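Local coordinates for ThiJ/pfpI family protein (Bacillus anthracis, PDB 3EFE), which belongs to the DJ-1/PfpI family and may act as a chaperone, at the interface of chains A and B. Numbering follows the deposited sequence. Chains: chain A/B, ThiJ/pfpI family protein.

Contact 1: the interface of chains A and B. Residues chain A 154, 167-169, 171, 196; chain B 23, 194-196, 198.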
# COMPACT_ATOMS: atom_id res chain seq x y z
N PRO A 154 -15.86 -7.42 -5.18
CA PRO A 154 -14.44 -7.56 -5.62
C PRO A 154 -13.51 -8.38 -4.72
O PRO A 154 -12.33 -8.49 -5.01
CB PRO A 154 -13.96 -6.11 -5.62
CG PRO A 154 -14.65 -5.53 -4.43
CD PRO A 154 -16.05 -6.11 -4.51
N ILE A 167 -7.93 -3.53 -7.32
CA ILE A 167 -8.63 -2.30 -7.13
C ILE A 167 -9.22 -2.26 -5.68
O ILE A 167 -9.60 -1.17 -5.17
CB ILE A 167 -9.70 -2.43 -8.21
CG1 ILE A 167 -10.23 -1.22 -8.85
CG2 ILE A 167 -10.97 -2.91 -7.68
CD1 ILE A 167 -11.67 -1.75 -9.42
N ALA A 168 -9.29 -3.44 -5.02
CA ALA A 168 -9.94 -3.63 -3.72
C ALA A 168 -9.04 -4.17 -2.59
O ALA A 168 -9.44 -5.15 -1.91
CB ALA A 168 -11.08 -4.60 -3.87
N PRO A 169 -7.89 -3.56 -2.33
CA PRO A 169 -7.04 -4.02 -1.22
C PRO A 169 -7.64 -4.04 0.20
O PRO A 169 -7.16 -4.78 1.03
CB PRO A 169 -5.88 -3.04 -1.23
CG PRO A 169 -6.38 -1.89 -1.96
CD PRO A 169 -7.34 -2.37 -2.95
N GLU A 171 -11.05 -4.59 1.02
CA GLU A 171 -11.92 -5.74 0.99
C GLU A 171 -11.13 -7.07 1.04
O GLU A 171 -11.55 -8.03 1.69
CB GLU A 171 -12.77 -5.72 -0.29
CG GLU A 171 -13.86 -4.67 -0.33
CD GLU A 171 -13.39 -3.23 -0.69
OE1 GLU A 171 -12.23 -2.99 -1.13
OE2 GLU A 171 -14.20 -2.30 -0.46
N LYS A 196 -12.74 2.76 4.50
CA LYS A 196 -13.63 3.08 3.38
C LYS A 196 -14.26 4.47 3.37
O LYS A 196 -14.54 5.05 2.32
CB LYS A 196 -14.80 2.09 3.31
CG LYS A 196 -14.41 0.79 2.68
CD LYS A 196 -14.02 0.88 1.17
CE LYS A 196 -15.25 0.74 0.25
NZ LYS A 196 -14.91 0.66 -1.23
N TYR B 23 -0.05 3.15 -3.42
CA TYR B 23 -0.69 3.76 -4.58
C TYR B 23 0.19 4.81 -5.25
O TYR B 23 0.41 4.79 -6.48
CB TYR B 23 -1.98 4.45 -4.13
CG TYR B 23 -3.18 3.57 -3.69
CD1 TYR B 23 -3.78 2.69 -4.58
CD2 TYR B 23 -3.74 3.68 -2.41
CE1 TYR B 23 -4.86 1.96 -4.23
CE2 TYR B 23 -4.84 2.91 -2.02
CZ TYR B 23 -5.39 2.06 -2.94
OH TYR B 23 -6.47 1.29 -2.64
N LEU B 194 -12.38 4.74 -9.87
CA LEU B 194 -12.30 3.27 -10.01
C LEU B 194 -11.82 2.66 -8.68
O LEU B 194 -12.44 1.75 -8.14
CB LEU B 194 -11.34 2.88 -11.14
CG LEU B 194 -11.01 1.40 -11.35
CD1 LEU B 194 -12.24 0.59 -11.76
CD2 LEU B 194 -9.80 1.25 -12.31
N ASN B 195 -10.72 3.18 -8.18
CA ASN B 195 -10.17 2.71 -6.95
C ASN B 195 -11.10 2.90 -5.74
O ASN B 195 -11.21 2.04 -4.92
CB ASN B 195 -8.78 3.35 -6.73
CG ASN B 195 -7.70 2.72 -7.59
OD1 ASN B 195 -7.20 1.67 -7.26
ND2 ASN B 195 -7.35 3.35 -8.70
N LYS B 196 -11.80 4.02 -5.67
CA LYS B 196 -12.69 4.37 -4.57
C LYS B 196 -14.01 3.56 -4.62
O LYS B 196 -14.50 3.01 -3.63
CB LYS B 196 -12.99 5.85 -4.66
CG LYS B 196 -13.63 6.51 -3.41
CD LYS B 196 -12.65 6.53 -2.19
CE LYS B 196 -13.29 7.18 -1.00
NZ LYS B 196 -12.42 7.11 0.24
N HIS B 198 -14.94 1.16 -7.21
CA HIS B 198 -14.84 -0.11 -7.98
C HIS B 198 -15.82 -0.27 -9.11
O HIS B 198 -16.05 -1.37 -9.53
CB HIS B 198 -14.93 -1.36 -7.10
CG HIS B 198 -14.15 -1.27 -5.84
ND1 HIS B 198 -12.98 -0.56 -5.75
CD2 HIS B 198 -14.39 -1.77 -4.61
CE1 HIS B 198 -12.53 -0.61 -4.52
NE2 HIS B 198 -13.39 -1.30 -3.80
O HOH W 1 -7.95 0.75 -4.75
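The C-terminal end of chain B helix 185-197 and the residue just beyond it pack on the loop that leads into chain A helix 169-180. B:His198, with a left-handed backbone (phi 57°), sends its imidazole into chain A. It slides past A:Ile167 in the opposite direction; CG2 of that side chain lies 3.6 Å from B:His198 ND1, and its carbonyl oxygen faces the ring carbon CE1. The ring tip meets the A:Glu171 carboxylate end to end, the two planes turned 84° apart. B:His198 NE2 gives a weak hydrogen bond to A:Glu171 OE1 (3.4 Å), while OE2 lies at the ring edge, in plane. At the other ring nitrogen, ND1 bonds weakly to the backbone oxygen of B:Leu194; both bonds would hold at once only with both nitrogens protonated. A:Glu171 bends at chi2 (79°), and its OE2 forms a salt bridge with A:Lys196 NZ at 3.1 Å. This ammonium also makes a weak bond to the carbonyl oxygen of B:Lys196, near the helix end. The nearby carboxylate might favour a protonated imidazole, and the ammonium might oppose it. Further along, A:Ile167 CD1 presses tightly on B:Leu194 CD1 (3.4 Å), the side chains crossing at about a right angle. A water links A:Ile167 O (2.6 Å), the B:Tyr23 phenol OH (2.6 Å) and B:Asn195 OD1 (2.8 Å), satisfying the loop carbonyl. Apolar packing, weak polar contacts and this water join the chains, plausibly as part of a dimer interface.

Contact 2: the interface of chains A and B. Residues chain A 18-19, 55-59; chain B 22-23, 25-26, 29-30, 32.
A:Trp19 and A:Met56 make the main side-chain contacts with chain B helix 18-30 and B:Arg32 beyond it. A:Trp19 crosses B:Tyr23 at about a right angle and lays its CB methylene over one face of the phenol ring, 3.9 Å from the centroid. Its indole meets the B:Ala26 methyl edge-on, in plane, with CZ3 3.5 Å from CB. The far corner, CH2, reaches the B:Arg32 guanidinium tip to tip, 3.4 Å from NH2 with the planes 45° apart. The crowded chi1 of A:Trp19 (73°) swings the ring toward these partners. A:Met56 holds CG anti to its backbone N (chi1 -172°) and runs on extended, so its methyl CE sits over a guanidinium face of B:Arg32 and against B:Ser30 CB. The B:Ser30 hydroxyl is tied back to B:Ala26 O (2.7 Å) and receives the backbone N of B:Arg32 in a nearly straight bond. B:Ile25 CD1 crosses A:Leu59 at about a right angle and also meets A:Gly57 and A:Asp18. B:Asn29 OD1 lies 2.9 Å from A:Met56 O; two acceptors clash as modelled, so the amide may be flipped. Behind this layer, A:Asp18 braces the turn: OD1 accepts A:Thr55 OG1 (2.7 Å) through its syn lone pair, and OD2 takes the A:Gly57 amide from above the carboxylate plane (2.8 Å). A:Leu59 N bonds A:Thr55 OG1. The turn joins chain A strands 53-54 and 60-61, with A:Asp18 and A:Trp19 in the loop preceding helix 22-30.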
# COMPACT_ATOMS: atom_id res chain seq x y z
N ASP A 18 2.47 -2.57 -4.92
CA ASP A 18 2.62 -2.11 -3.52
C ASP A 18 1.33 -1.89 -2.72
O ASP A 18 1.21 -2.17 -1.53
CB ASP A 18 3.44 -0.81 -3.54
CG ASP A 18 4.77 -0.98 -4.21
OD1 ASP A 18 5.80 -0.94 -3.51
OD2 ASP A 18 4.77 -1.18 -5.42
N TRP A 19 0.34 -1.35 -3.40
CA TRP A 19 -0.89 -0.97 -2.73
C TRP A 19 -1.82 -2.16 -2.36
O TRP A 19 -2.83 -2.01 -1.69
CB TRP A 19 -1.62 -0.01 -3.67
CG TRP A 19 -2.22 -0.67 -4.83
CD1 TRP A 19 -3.45 -1.25 -4.88
CD2 TRP A 19 -1.64 -0.84 -6.11
NE1 TRP A 19 -3.68 -1.77 -6.12
CE2 TRP A 19 -2.59 -1.52 -6.90
CE3 TRP A 19 -0.43 -0.44 -6.70
CZ2 TRP A 19 -2.36 -1.82 -8.26
CZ3 TRP A 19 -0.22 -0.73 -8.02
CH2 TRP A 19 -1.17 -1.45 -8.79
N THR A 55 9.74 -3.65 -6.29
CA THR A 55 8.28 -3.51 -6.37
C THR A 55 7.95 -2.58 -7.55
O THR A 55 8.86 -1.93 -8.13
CB THR A 55 7.66 -3.04 -5.04
OG1 THR A 55 8.04 -1.68 -4.76
CG2 THR A 55 8.11 -3.95 -3.90
N MET A 56 6.70 -2.58 -7.98
CA MET A 56 6.24 -1.65 -8.99
C MET A 56 6.63 -0.25 -8.56
O MET A 56 6.97 0.55 -9.38
CB MET A 56 4.72 -1.76 -9.17
CG MET A 56 4.13 -0.97 -10.33
SD MET A 56 2.37 -1.30 -10.60
CE MET A 56 1.85 0.13 -11.50
N GLY A 57 6.53 0.05 -7.27
CA GLY A 57 6.90 1.36 -6.78
C GLY A 57 8.37 1.66 -6.59
O GLY A 57 8.72 2.75 -6.26
N GLY A 58 9.21 0.66 -6.79
CA GLY A 58 10.65 0.83 -6.86
C GLY A 58 11.39 0.36 -5.61
O GLY A 58 12.63 0.49 -5.51
N LEU A 59 10.65 -0.19 -4.66
CA LEU A 59 11.25 -0.57 -3.40
C LEU A 59 12.08 -1.80 -3.63
O LEU A 59 11.56 -2.77 -4.15
CB LEU A 59 10.20 -0.86 -2.33
CG LEU A 59 9.21 0.25 -2.04
CD1 LEU A 59 8.19 -0.28 -0.99
CD2 LEU A 59 9.91 1.62 -1.66
N GLY B 22 1.73 3.26 -1.03
CA GLY B 22 1.72 2.22 -2.06
C GLY B 22 1.14 2.58 -3.43
O GLY B 22 1.73 2.27 -4.44
N TYR B 23 -0.05 3.15 -3.42
CA TYR B 23 -0.69 3.76 -4.58
C TYR B 23 0.19 4.81 -5.25
O TYR B 23 0.41 4.79 -6.48
CB TYR B 23 -1.98 4.45 -4.13
CG TYR B 23 -3.18 3.57 -3.69
CD1 TYR B 23 -3.78 2.69 -4.58
CD2 TYR B 23 -3.74 3.68 -2.41
CE1 TYR B 23 -4.86 1.96 -4.23
CE2 TYR B 23 -4.84 2.91 -2.02
CZ TYR B 23 -5.39 2.06 -2.94
OH TYR B 23 -6.47 1.29 -2.64
N ILE B 25 3.51 5.65 -5.02
CA ILE B 25 4.79 5.25 -5.57
C ILE B 25 4.73 4.29 -6.80
O ILE B 25 5.57 4.34 -7.71
CB ILE B 25 5.78 4.77 -4.44
CG1 ILE B 25 5.33 3.47 -3.78
CG2 ILE B 25 6.08 5.91 -3.53
CD1 ILE B 25 6.48 2.64 -3.19
N ALA B 26 3.71 3.42 -6.81
CA ALA B 26 3.47 2.48 -7.87
C ALA B 26 3.06 3.20 -9.13
O ALA B 26 3.43 2.86 -10.26
CB ALA B 26 2.41 1.46 -7.40
N ASN B 29 6.38 5.43 -10.20
CA ASN B 29 7.50 4.65 -10.69
C ASN B 29 7.17 3.88 -12.01
O ASN B 29 8.01 3.69 -12.86
CB ASN B 29 8.06 3.78 -9.54
CG ASN B 29 9.37 3.15 -9.84
OD1 ASN B 29 9.48 1.93 -10.05
ND2 ASN B 29 10.40 3.94 -9.80
N SER B 30 5.94 3.41 -12.17
CA SER B 30 5.57 2.76 -13.42
C SER B 30 5.25 3.71 -14.59
O SER B 30 5.44 3.33 -15.76
CB SER B 30 4.36 1.84 -13.21
OG SER B 30 3.21 2.57 -12.92
N ARG B 32 2.51 4.12 -15.68
CA ARG B 32 1.55 3.48 -16.60
C ARG B 32 0.33 4.32 -17.01
O ARG B 32 -0.21 4.12 -18.05
CB ARG B 32 1.03 2.18 -16.02
CG ARG B 32 0.43 2.35 -14.65
CD ARG B 32 -0.02 1.08 -14.08
NE ARG B 32 -0.78 1.32 -12.87
CZ ARG B 32 -1.57 0.42 -12.28
NH1 ARG B 32 -1.66 -0.82 -12.71
NH2 ARG B 32 -2.27 0.73 -11.21

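The C-alpha centres of contact 1 and contact 2 lie about 16 Å apart, and B:Tyr23 belongs to both. Its ring serves contact 2 and its hydroxyl serves the water of contact 1, so helix 18-30 of chain B spans the two. Contact 1 adds the end of helix 185-197, bringing a second helix of the same subunit to the boundary. On the chain A side, loops, the start of helix 169-180 and A:Lys196 of helix 185-197 receive them. Both are parts of one two-fold symmetric interface, consistent with a homodimer, although the crystal alone does not prove one in solution.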